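Local atomic coordinates of glycosyl hydrolase, family 38 (Enterococcus faecalis, PDB entry 5KBP), a protein that probably hydrolyses alpha-mannosidic linkages in carbohydrates, acting as a family 38 glycoside hydrolase. Residues L23-H28 and L61-Q66; D18-L23 and R366-R371; Q308-V313 and K345-N350; M107-L112 and Q339-W344. All coordinates share one frame; numbering follows the deposited sequence.

The four contacts run from the N-terminal family 38 domain into the helices of the middle domain. Interaction 1 and interaction 2 have centres about 11 Å apart and share Leu-23; Arg-19 NE of interaction 2 forms a salt bridge of 2.8 Å with Asp-63 OD2 of interaction 1. Interaction 3, about 12 Å from interaction 2 between centres, is tied to it where Asn-350 ND2 meets Met-368 O at 2.9 Å. Interactions 3 and 4 both use helix 337-348. Glu-26 of interaction 1 bonds Tyr-342 of the second subunit, a residue of that subunit's interaction 4. All lie away from Phe-253 and Tyr-256, which can bind calcium, though none is bound to this chain; the sulfate in interaction 3 is probably from the crystallisation liquor.

Interaction 1 (L23-H28 and L61-Q66); sequences LPYEEH and LDDYLQ
The carboxylate of Asp-63 is faced at both oxygens by the Arg-19 guanidinium, NE in a salt bridge to OD2 and NH2 near OD1, while the phenol of Tyr-25 comes up to it from helix 25-45. Tyr-25 OH stands 3.8 Å from Asp-63 OD1 and also 3.8 Å from Gln-66 NE2. Both separations are too long for hydrogen bonds, so the hydroxyl is packed between a carboxylate and an amide, with Arg-19 NH2 as a third neighbour. Ring and carboxylate are turned 78° apart; ring and amide planes are 53° apart, and these two side chains come from opposite directions. Tyr-25 holds CG anti to its backbone nitrogen (chi1 163°), which sends the ring from the first turn of its helix toward residues 63-66. Within 23-28, Leu-23 N donates to His-28 NE2 at 3.1 Å, linking the imidazole, which also stacks on His-235, to the loop before the helix, where Pro-24 is the N-cap. The contact joins the start of helix 25-45 to the C-terminal part of helix 59-65; Asp-63 O accepts a bond from His-29, Leu-61 and Tyr-64 pack on helix 72-80, and the second subunit packs on Pro-24 and Glu-27.

Interaction 2 (D18-L23 and R366-R371); sequences DREWYL and RGMMTR
Glu-20 and Arg-371 meet end-on, from opposite directions, in a two-pronged salt bridge. Arg-371 NH2 donates to Glu-20 OE1 at 2.8 Å, using the syn lone pair of that oxygen, although the bond is bent (140°). The second prong is straighter: Arg-371 NH1 donates to Glu-20 OE2 at 3.1 Å with an angle of 170°. Here the oxygen lies in the guanidinium plane but is itself approached from above the carboxylate plane. The pair is therefore twisted, with the two flat groups 53° apart. On one side of the bridge Met-368 CG rests 3.9 Å from Glu-20 OE1. On one face of the Arg-371 guanidinium lies a second arginine, Arg-19, whose NH1 is 3.5 Å from Arg-371 NH1; both are donors, so this is a contact of like charges and not a hydrogen bond. Glu-20 gets there by a CG set between its backbone nitrogen and carbonyl carbon, followed by an extended chain; Arg-371 is extended too, reaching across from helix 362-393. In the second shell, Ser-355 OG bonds Glu-20 OE1, Asn-350 OD1 receives Arg-371 NH2, and Arg-19 has its main polar partner in Asp-63. The contact joins the loop between strand 7-13 and helix 25-45 to a helix of the middle domain. The two arginines can come this close probably because the carboxylates of Glu-20 and Asp-63 offset their charge.

Interaction 3 (Q308-V313 and K345-N350); sequences QWNTKV and KTLLQN. With SO4 (sulfate ion), chain F.
The flat carboxamide of Asn-310 touches Leu-347 through its oxygen: OD1 lies 3.7 Å from Leu-347 CD1, the two side chains crossing at about a right angle. That oxygen has its polar partner in His-351, whose NE2 bonds it, so the methyl packs against an atom already satisfied. The neighbouring residue, Trp-309, carries Lys-312 NZ over one face of its indole, 3.3 Å above the plane and displaced toward the rim. Lys-312 NZ also gives a hydrogen bond of 3.1 Å to sulfate O4; the bend at chi3 (60°) turns CE and NZ back to the anion, and Lys-312 CD lies 3.3 Å from sulfate O3. Across the helices the apolar part is carried by Val-313 and Leu-347, which reach toward each other tip to tip. Val-313 CG1 is 3.7 Å from Leu-347 CD1 and 3.9 Å from CD2, a fork that straddles the valine methyl. Leu-347 is thus a buried knob in a hole formed by Asn-310, Val-313, Gln-314 and Leu-317, a knobs-into-holes contact. Helices 304-332 and 337-348, consecutive in the middle domain, pack together here; Phe-372 of helix 362-393 lies against Asn-310, Leu-347 and Asn-350, while Leu-348 leans on Ile-109 of helix 100-117.

Interaction 4 (M107-L112 and Q339-W344); sequences MLIGHL and QFDYAW
Asp-341 is the first residue of 339-344 to meet Ile-109: its OD1 lies 3.9 Å from Ile-109 CD1 and 4.1 Å from CG1. Asp-341 has CG anti to its backbone nitrogen (chi1 -180°), which swings the carboxylate round to the isoleucine. The other oxygen, OD2, forms a salt bridge with Lys-345, a turn later on the same helix. Tyr-342 points away from helix 100-117, and its OH bonds Glu-26 of the second subunit. Ala-343 leans on Val-378 of helix 362-393. Trp-344 then closes the contact with its CB, 3.8 Å from Ile-109 CD1, the two side chains crossing at about a right angle; its indole leads off to Ser-102 and Arg-105, and NE1 bonds Glu-322. Ile-109 reaches across with an extended CG1-CD1 arm, so one methyl touches both Asp-341 and Trp-344. The contact joins the N-terminal and middle domains by plain packing, without a hydrogen bond between the segments. Its chemistry is thus that of an apolar methyl set against a tryptophan CB and a carboxylate oxygen, the charge of Asp-341 being paired by Lys-345, which also forms a salt bridge with Glu-113 of helix 100-117.

Interaction 1 (L23-H28 and L61-Q66)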
# COMPACT_ATOMS: atom_id res chain seq x y z
N LEU A 23 0.43 5.89 -15.14
CA LEU A 23 -0.81 6.05 -14.40
C LEU A 23 -0.72 5.33 -13.06
O LEU A 23 0.12 4.45 -12.88
CB LEU A 23 -2.00 5.49 -15.20
CG LEU A 23 -2.46 6.27 -16.43
CD1 LEU A 23 -3.55 5.50 -17.17
CD2 LEU A 23 -2.95 7.64 -16.02
N PRO A 24 -1.56 5.69 -12.09
CA PRO A 24 -1.68 4.87 -10.89
C PRO A 24 -2.08 3.45 -11.26
O PRO A 24 -2.68 3.21 -12.32
CB PRO A 24 -2.77 5.57 -10.07
CG PRO A 24 -2.72 6.99 -10.53
CD PRO A 24 -2.37 6.92 -11.99
N TYR A 25 -1.73 2.50 -10.39
CA TYR A 25 -1.88 1.08 -10.72
C TYR A 25 -3.30 0.74 -11.16
O TYR A 25 -3.50 0.07 -12.18
CB TYR A 25 -1.48 0.21 -9.53
CG TYR A 25 -1.98 -1.21 -9.67
CD1 TYR A 25 -1.41 -2.07 -10.60
CD2 TYR A 25 -3.03 -1.68 -8.90
CE1 TYR A 25 -1.87 -3.37 -10.75
CE2 TYR A 25 -3.50 -2.98 -9.04
CZ TYR A 25 -2.91 -3.82 -9.97
OH TYR A 25 -3.37 -5.11 -10.11
N GLU A 26 -4.29 1.19 -10.40
CA GLU A 26 -5.67 0.80 -10.69
C GLU A 26 -6.18 1.40 -11.99
O GLU A 26 -7.08 0.84 -12.62
CB GLU A 26 -6.58 1.18 -9.53
CG GLU A 26 -6.35 0.37 -8.26
CD GLU A 26 -6.72 -1.11 -8.41
OE1 GLU A 26 -6.33 -1.90 -7.52
OE2 GLU A 26 -7.39 -1.47 -9.40
N GLU A 27 -5.62 2.54 -12.41
CA GLU A 27 -5.98 3.09 -13.72
C GLU A 27 -5.56 2.15 -14.84
O GLU A 27 -6.33 1.90 -15.78
CB GLU A 27 -5.36 4.47 -13.90
CG GLU A 27 -5.90 5.54 -12.94
CD GLU A 27 -7.26 6.07 -13.36
OE1 GLU A 27 -7.65 5.85 -14.52
OE2 GLU A 27 -7.93 6.71 -12.53
N HIS A 28 -4.34 1.61 -14.76
CA HIS A 28 -3.93 0.57 -15.70
C HIS A 28 -4.74 -0.71 -15.48
O HIS A 28 -5.10 -1.39 -16.45
CB HIS A 28 -2.44 0.27 -15.55
CG HIS A 28 -1.55 1.40 -15.97
ND1 HIS A 28 -1.47 1.84 -17.27
CD2 HIS A 28 -0.69 2.16 -15.26
CE1 HIS A 28 -0.60 2.83 -17.34
NE2 HIS A 28 -0.11 3.05 -16.13
N LEU A 61 -3.76 -13.09 -15.67
CA LEU A 61 -4.92 -13.90 -15.33
C LEU A 61 -5.38 -13.63 -13.90
O LEU A 61 -6.58 -13.52 -13.64
CB LEU A 61 -4.59 -15.38 -15.51
CG LEU A 61 -4.07 -15.83 -16.89
CD1 LEU A 61 -3.52 -17.24 -16.81
CD2 LEU A 61 -5.18 -15.75 -17.92
N ASP A 62 -4.43 -13.53 -12.97
CA ASP A 62 -4.78 -13.27 -11.57
C ASP A 62 -5.39 -11.88 -11.40
O ASP A 62 -6.39 -11.72 -10.70
CB ASP A 62 -3.55 -13.43 -10.68
CG ASP A 62 -3.00 -14.84 -10.70
OD1 ASP A 62 -3.77 -15.78 -10.97
OD2 ASP A 62 -1.79 -15.01 -10.44
N ASP A 63 -4.79 -10.87 -12.04
CA ASP A 63 -5.29 -9.51 -11.91
C ASP A 63 -6.68 -9.36 -12.51
O ASP A 63 -7.47 -8.52 -12.06
CB ASP A 63 -4.33 -8.52 -12.56
CG ASP A 63 -2.97 -8.49 -11.88
OD1 ASP A 63 -2.90 -8.83 -10.68
OD2 ASP A 63 -1.98 -8.13 -12.55
N TYR A 64 -7.00 -10.16 -13.53
CA TYR A 64 -8.31 -10.08 -14.16
C TYR A 64 -9.38 -10.75 -13.30
O TYR A 64 -10.50 -10.23 -13.18
CB TYR A 64 -8.27 -10.72 -15.55
CG TYR A 64 -9.60 -10.77 -16.26
CD1 TYR A 64 -10.15 -9.62 -16.83
CD2 TYR A 64 -10.31 -11.96 -16.38
CE1 TYR A 64 -11.37 -9.67 -17.49
CE2 TYR A 64 -11.53 -12.01 -17.04
CZ TYR A 64 -12.05 -10.86 -17.59
OH TYR A 64 -13.26 -10.91 -18.25
N LEU A 65 -9.06 -11.89 -12.70
CA LEU A 65 -10.05 -12.65 -11.95
C LEU A 65 -10.32 -12.08 -10.56
O LEU A 65 -11.35 -12.41 -9.97
CB LEU A 65 -9.62 -14.11 -11.83
CG LEU A 65 -9.68 -14.91 -13.14
CD1 LEU A 65 -9.45 -16.38 -12.86
CD2 LEU A 65 -11.01 -14.69 -13.83
N GLN A 66 -9.43 -11.25 -10.03
CA GLN A 66 -9.72 -10.63 -8.75
C GLN A 66 -10.77 -9.54 -8.87
O GLN A 66 -11.39 -9.17 -7.86
CB GLN A 66 -8.44 -10.07 -8.11
CG GLN A 66 -7.88 -8.82 -8.76
CD GLN A 66 -6.88 -8.11 -7.86
OE1 GLN A 66 -6.93 -8.25 -6.64
NE2 GLN A 66 -5.98 -7.35 -8.46

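Interaction 2 (D18-L23 and R366-R371)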
# COMPACT_ATOMS: atom_id res chain seq x y z
N ASP A 18 2.48 -3.13 -19.36
CA ASP A 18 3.15 -2.66 -18.16
C ASP A 18 2.13 -2.54 -17.03
O ASP A 18 1.17 -1.77 -17.14
CB ASP A 18 3.83 -1.32 -18.42
CG ASP A 18 4.82 -1.38 -19.57
OD1 ASP A 18 5.95 -1.86 -19.35
OD2 ASP A 18 4.47 -0.95 -20.69
N ARG A 19 2.34 -3.31 -15.96
CA ARG A 19 1.33 -3.42 -14.91
C ARG A 19 1.07 -2.07 -14.25
O ARG A 19 -0.07 -1.75 -13.89
CB ARG A 19 1.78 -4.45 -13.88
CG ARG A 19 0.68 -4.93 -12.94
CD ARG A 19 1.10 -6.21 -12.24
NE ARG A 19 0.09 -6.70 -11.31
CZ ARG A 19 0.05 -6.39 -10.02
NH1 ARG A 19 0.98 -5.59 -9.50
NH2 ARG A 19 -0.91 -6.87 -9.25
N GLU A 20 2.11 -1.26 -14.09
CA GLU A 20 1.98 0.08 -13.54
C GLU A 20 3.10 0.94 -14.10
O GLU A 20 4.26 0.52 -14.11
CB GLU A 20 2.01 0.06 -12.01
CG GLU A 20 3.04 -0.89 -11.43
CD GLU A 20 2.87 -1.09 -9.93
OE1 GLU A 20 3.78 -1.67 -9.30
OE2 GLU A 20 1.83 -0.66 -9.39
N TRP A 21 2.76 2.14 -14.57
CA TRP A 21 3.74 3.02 -15.19
C TRP A 21 3.38 4.49 -15.01
O TRP A 21 3.55 5.04 -13.92
CB TRP A 21 3.87 2.69 -16.68
CG TRP A 21 5.05 3.32 -17.35
CD1 TRP A 21 6.10 3.94 -16.73
CD2 TRP A 21 5.31 3.40 -18.75
NE1 TRP A 21 7.00 4.40 -17.67
CE2 TRP A 21 6.53 4.08 -18.92
CE3 TRP A 21 4.62 2.96 -19.89
CZ2 TRP A 21 7.08 4.33 -20.18
CZ3 TRP A 21 5.17 3.21 -21.13
CH2 TRP A 21 6.38 3.89 -21.27
N TYR A 22 2.89 5.14 -16.07
CA TYR A 22 2.60 6.57 -16.02
C TYR A 22 1.26 6.89 -15.38
O TYR A 22 0.99 8.06 -15.10
CB TYR A 22 2.65 7.16 -17.44
CG TYR A 22 1.79 6.46 -18.46
CD1 TYR A 22 2.28 5.38 -19.18
CD2 TYR A 22 0.49 6.88 -18.71
CE1 TYR A 22 1.49 4.73 -20.12
CE2 TYR A 22 -0.30 6.24 -19.65
CZ TYR A 22 0.21 5.17 -20.35
OH TYR A 22 -0.57 4.52 -21.29
N LEU A 23 0.43 5.89 -15.14
CA LEU A 23 -0.81 6.05 -14.40
C LEU A 23 -0.72 5.33 -13.06
O LEU A 23 0.12 4.45 -12.88
CB LEU A 23 -2.00 5.49 -15.20
CG LEU A 23 -2.46 6.27 -16.43
CD1 LEU A 23 -3.55 5.50 -17.17
CD2 LEU A 23 -2.95 7.64 -16.02
N ARG A 366 4.79 4.57 -4.20
CA ARG A 366 4.25 4.48 -2.84
C ARG A 366 3.50 3.18 -2.65
O ARG A 366 3.49 2.62 -1.55
CB ARG A 366 3.35 5.67 -2.54
CG ARG A 366 4.07 7.01 -2.50
CD ARG A 366 3.27 8.05 -1.73
NE ARG A 366 1.94 8.24 -2.29
CZ ARG A 366 1.65 9.10 -3.26
NH1 ARG A 366 2.60 9.85 -3.78
NH2 ARG A 366 0.40 9.20 -3.71
N GLY A 367 2.86 2.67 -3.71
CA GLY A 367 2.21 1.37 -3.63
C GLY A 367 3.20 0.23 -3.58
O GLY A 367 2.90 -0.83 -3.02
N MET A 368 4.38 0.41 -4.18
CA MET A 368 5.42 -0.61 -4.08
C MET A 368 5.94 -0.74 -2.65
O MET A 368 6.29 -1.84 -2.22
CB MET A 368 6.58 -0.28 -5.03
CG MET A 368 6.23 -0.35 -6.50
SD MET A 368 7.67 0.03 -7.53
CE MET A 368 8.82 -1.22 -6.96
N MET A 369 6.02 0.38 -1.92
CA MET A 369 6.46 0.32 -0.53
C MET A 369 5.52 -0.52 0.31
O MET A 369 5.97 -1.25 1.21
CB MET A 369 6.56 1.74 0.04
CG MET A 369 7.76 2.54 -0.46
SD MET A 369 9.32 2.05 0.30
CE MET A 369 10.00 0.99 -0.96
N THR A 370 4.21 -0.45 0.04
CA THR A 370 3.26 -1.29 0.76
C THR A 370 3.51 -2.76 0.47
O THR A 370 3.48 -3.60 1.38
CB THR A 370 1.83 -0.90 0.39
OG1 THR A 370 1.55 0.42 0.85
CG2 THR A 370 0.83 -1.87 1.00
N ARG A 371 3.77 -3.10 -0.80
CA ARG A 371 4.10 -4.48 -1.14
C ARG A 371 5.39 -4.93 -0.46
O ARG A 371 5.48 -6.06 0.02
CB ARG A 371 4.22 -4.63 -2.66
CG ARG A 371 2.99 -4.21 -3.45
CD ARG A 371 3.06 -4.74 -4.87
NE ARG A 371 1.99 -4.24 -5.72
CZ ARG A 371 2.14 -3.26 -6.60
NH1 ARG A 371 1.11 -2.87 -7.34
NH2 ARG A 371 3.32 -2.67 -6.76

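Interaction 3 (Q308-V313 and K345-N350)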
# COMPACT_ATOMS: atom_id res chain seq x y z
N GLN A 308 17.00 -0.59 -2.10
CA GLN A 308 17.39 -1.00 -0.76
C GLN A 308 16.36 -1.94 -0.15
O GLN A 308 16.71 -2.97 0.44
CB GLN A 308 17.60 0.22 0.13
CG GLN A 308 18.82 1.05 -0.24
CD GLN A 308 19.01 2.26 0.66
OE1 GLN A 308 18.04 2.90 1.06
NE2 GLN A 308 20.26 2.57 0.98
N TRP A 309 15.08 -1.61 -0.28
CA TRP A 309 14.03 -2.48 0.23
C TRP A 309 14.00 -3.81 -0.52
O TRP A 309 13.78 -4.86 0.09
CB TRP A 309 12.67 -1.78 0.14
CG TRP A 309 12.31 -1.02 1.37
CD1 TRP A 309 12.61 0.28 1.65
CD2 TRP A 309 11.59 -1.52 2.50
NE1 TRP A 309 12.12 0.62 2.88
CE2 TRP A 309 11.49 -0.46 3.43
CE3 TRP A 309 11.02 -2.76 2.82
CZ2 TRP A 309 10.84 -0.61 4.65
CZ3 TRP A 309 10.38 -2.90 4.04
CH2 TRP A 309 10.30 -1.83 4.94
N ASN A 310 14.23 -3.77 -1.83
CA ASN A 310 14.23 -5.01 -2.60
C ASN A 310 15.35 -5.94 -2.15
O ASN A 310 15.15 -7.14 -1.97
CB ASN A 310 14.36 -4.70 -4.09
CG ASN A 310 14.07 -5.91 -4.96
OD1 ASN A 310 13.30 -6.79 -4.59
ND2 ASN A 310 14.70 -5.96 -6.13
N THR A 311 16.55 -5.38 -1.95
CA THR A 311 17.66 -6.18 -1.41
C THR A 311 17.31 -6.75 -0.05
O THR A 311 17.59 -7.92 0.23
CB THR A 311 18.92 -5.32 -1.33
OG1 THR A 311 19.35 -4.96 -2.65
CG2 THR A 311 20.04 -6.09 -0.63
N LYS A 312 16.67 -5.95 0.81
CA LYS A 312 16.36 -6.40 2.16
C LYS A 312 15.34 -7.53 2.15
O LYS A 312 15.51 -8.55 2.82
CB LYS A 312 15.85 -5.23 3.00
CG LYS A 312 15.36 -5.62 4.38
CD LYS A 312 15.08 -4.40 5.25
CE LYS A 312 14.01 -3.52 4.62
NZ LYS A 312 13.70 -2.34 5.48
N VAL A 313 14.25 -7.37 1.38
CA VAL A 313 13.20 -8.38 1.36
C VAL A 313 13.70 -9.66 0.70
O VAL A 313 13.34 -10.77 1.12
CB VAL A 313 11.95 -7.83 0.64
CG1 VAL A 313 10.87 -8.90 0.54
CG2 VAL A 313 11.43 -6.60 1.37
N LYS A 345 5.07 -13.95 -4.51
CA LYS A 345 4.23 -13.24 -5.47
C LYS A 345 4.09 -11.77 -5.09
O LYS A 345 4.12 -10.89 -5.95
CB LYS A 345 2.86 -13.90 -5.56
CG LYS A 345 2.87 -15.24 -6.28
CD LYS A 345 1.49 -15.88 -6.27
CE LYS A 345 1.51 -17.23 -6.99
NZ LYS A 345 0.26 -18.00 -6.75
N THR A 346 3.95 -11.49 -3.79
CA THR A 346 3.89 -10.11 -3.33
C THR A 346 5.17 -9.36 -3.68
O THR A 346 5.13 -8.20 -4.10
CB THR A 346 3.63 -10.06 -1.83
OG1 THR A 346 2.39 -10.71 -1.53
CG2 THR A 346 3.58 -8.62 -1.33
N LEU A 347 6.32 -10.02 -3.53
CA LEU A 347 7.59 -9.37 -3.86
C LEU A 347 7.76 -9.25 -5.37
O LEU A 347 8.25 -8.22 -5.86
CB LEU A 347 8.75 -10.14 -3.25
CG LEU A 347 10.14 -9.59 -3.56
CD1 LEU A 347 10.28 -8.16 -3.04
CD2 LEU A 347 11.23 -10.48 -3.00
N LEU A 348 7.37 -10.28 -6.12
CA LEU A 348 7.48 -10.23 -7.58
C LEU A 348 6.59 -9.15 -8.19
O LEU A 348 6.87 -8.70 -9.30
CB LEU A 348 7.13 -11.60 -8.18
CG LEU A 348 8.18 -12.69 -8.00
CD1 LEU A 348 7.65 -14.03 -8.49
CD2 LEU A 348 9.46 -12.33 -8.72
N GLN A 349 5.54 -8.73 -7.49
CA GLN A 349 4.70 -7.66 -7.99
C GLN A 349 5.41 -6.31 -7.97
O GLN A 349 4.93 -5.36 -8.60
CB GLN A 349 3.39 -7.58 -7.19
CG GLN A 349 2.45 -8.74 -7.46
CD GLN A 349 1.31 -8.82 -6.47
OE1 GLN A 349 0.94 -7.83 -5.84
NE2 GLN A 349 0.74 -10.02 -6.32
N ASN A 350 6.52 -6.20 -7.25
CA ASN A 350 7.39 -5.03 -7.32
C ASN A 350 8.50 -5.20 -8.35
O ASN A 350 9.32 -4.29 -8.50
CB ASN A 350 8.01 -4.74 -5.95
CG ASN A 350 7.05 -4.04 -5.01
OD1 ASN A 350 6.02 -3.53 -5.44
ND2 ASN A 350 7.39 -4.01 -3.73
S SO4 F . 13.25 -4.60 9.00
O1 SO4 F . 11.87 -4.92 9.31
O2 SO4 F . 14.06 -4.67 10.22
O3 SO4 F . 13.77 -5.55 8.02
O4 SO4 F . 13.33 -3.25 8.45

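Interaction 4 (M107-L112 and Q339-W344)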
# COMPACT_ATOMS: atom_id res chain seq x y z
N MET A 107 10.37 -17.74 -12.90
CA MET A 107 10.13 -18.86 -13.81
C MET A 107 9.48 -20.03 -13.08
O MET A 107 8.63 -20.73 -13.65
CB MET A 107 11.44 -19.30 -14.46
CG MET A 107 12.34 -18.15 -14.90
SD MET A 107 13.87 -18.70 -15.68
CE MET A 107 13.27 -19.09 -17.31
N LEU A 108 9.87 -20.26 -11.83
CA LEU A 108 9.31 -21.37 -11.05
C LEU A 108 7.82 -21.15 -10.80
O LEU A 108 7.01 -22.06 -10.98
CB LEU A 108 10.08 -21.52 -9.74
CG LEU A 108 9.88 -22.76 -8.86
CD1 LEU A 108 8.74 -22.58 -7.87
CD2 LEU A 108 9.67 -24.01 -9.71
N ILE A 109 7.45 -19.93 -10.38
CA ILE A 109 6.04 -19.64 -10.13
C ILE A 109 5.28 -19.52 -11.45
O ILE A 109 4.13 -19.96 -11.56
CB ILE A 109 5.90 -18.37 -9.28
CG1 ILE A 109 6.47 -18.62 -7.88
CG2 ILE A 109 4.45 -17.92 -9.19
CD1 ILE A 109 6.31 -17.45 -6.93
N GLY A 110 5.91 -18.93 -12.47
CA GLY A 110 5.28 -18.89 -13.78
C GLY A 110 4.97 -20.27 -14.32
O GLY A 110 3.93 -20.48 -14.94
N HIS A 111 5.86 -21.23 -14.07
CA HIS A 111 5.62 -22.60 -14.50
C HIS A 111 4.48 -23.23 -13.71
O HIS A 111 3.54 -23.78 -14.30
CB HIS A 111 6.89 -23.43 -14.36
CG HIS A 111 6.69 -24.89 -14.63
ND1 HIS A 111 6.62 -25.83 -13.62
CD2 HIS A 111 6.55 -25.57 -15.79
CE1 HIS A 111 6.45 -27.03 -14.15
NE2 HIS A 111 6.40 -26.90 -15.47
N LEU A 112 4.55 -23.17 -12.38
CA LEU A 112 3.53 -23.80 -11.55
C LEU A 112 2.15 -23.19 -11.79
O LEU A 112 1.14 -23.89 -11.75
CB LEU A 112 3.91 -23.69 -10.07
CG LEU A 112 5.18 -24.41 -9.63
CD1 LEU A 112 5.46 -24.13 -8.17
CD2 LEU A 112 5.08 -25.91 -9.88
N GLN A 339 2.50 -19.94 2.33
CA GLN A 339 2.92 -18.63 2.81
C GLN A 339 4.11 -18.10 2.01
O GLN A 339 4.17 -16.91 1.69
CB GLN A 339 3.27 -18.69 4.30
CG GLN A 339 2.08 -18.92 5.22
CD GLN A 339 1.70 -20.39 5.35
OE1 GLN A 339 2.14 -21.23 4.57
NE2 GLN A 339 0.88 -20.70 6.35
N PHE A 340 5.06 -18.97 1.67
CA PHE A 340 6.19 -18.54 0.85
C PHE A 340 5.74 -18.16 -0.55
O PHE A 340 6.27 -17.21 -1.14
CB PHE A 340 7.26 -19.64 0.80
CG PHE A 340 8.22 -19.61 1.95
CD1 PHE A 340 9.00 -18.49 2.18
CD2 PHE A 340 8.35 -20.70 2.80
CE1 PHE A 340 9.89 -18.45 3.24
CE2 PHE A 340 9.24 -20.67 3.86
CZ PHE A 340 10.01 -19.54 4.08
N ASP A 341 4.78 -18.89 -1.10
CA ASP A 341 4.24 -18.54 -2.41
C ASP A 341 3.53 -17.19 -2.35
O ASP A 341 3.58 -16.41 -3.31
CB ASP A 341 3.29 -19.63 -2.90
CG ASP A 341 2.69 -19.33 -4.26
OD1 ASP A 341 3.41 -19.47 -5.27
OD2 ASP A 341 1.50 -18.96 -4.31
N TYR A 342 2.86 -16.90 -1.24
CA TYR A 342 2.19 -15.61 -1.07
C TYR A 342 3.20 -14.49 -0.89
O TYR A 342 3.00 -13.38 -1.40
CB TYR A 342 1.23 -15.68 0.12
CG TYR A 342 0.57 -14.37 0.48
CD1 TYR A 342 -0.56 -13.92 -0.20
CD2 TYR A 342 1.06 -13.58 1.51
CE1 TYR A 342 -1.17 -12.73 0.13
CE2 TYR A 342 0.46 -12.39 1.85
CZ TYR A 342 -0.66 -11.96 1.16
OH TYR A 342 -1.26 -10.77 1.49
N ALA A 343 4.30 -14.75 -0.18
CA ALA A 343 5.32 -13.73 0.01
C ALA A 343 6.08 -13.46 -1.28
O ALA A 343 6.41 -12.30 -1.58
CB ALA A 343 6.29 -14.15 1.12
N TRP A 344 6.37 -14.51 -2.05
CA TRP A 344 7.15 -14.33 -3.27
C TRP A 344 6.35 -13.59 -4.34
O TRP A 344 6.88 -12.70 -5.01
CB TRP A 344 7.63 -15.68 -3.80
CG TRP A 344 8.94 -16.09 -3.21
CD1 TRP A 344 9.15 -17.06 -2.27
CD2 TRP A 344 10.22 -15.53 -3.50
NE1 TRP A 344 10.48 -17.15 -1.97
CE2 TRP A 344 11.16 -16.21 -2.71
CE3 TRP A 344 10.66 -14.52 -4.36
CZ2 TRP A 344 12.52 -15.92 -2.75
CZ3 TRP A 344 12.01 -14.22 -4.40
CH2 TRP A 344 12.92 -14.92 -3.60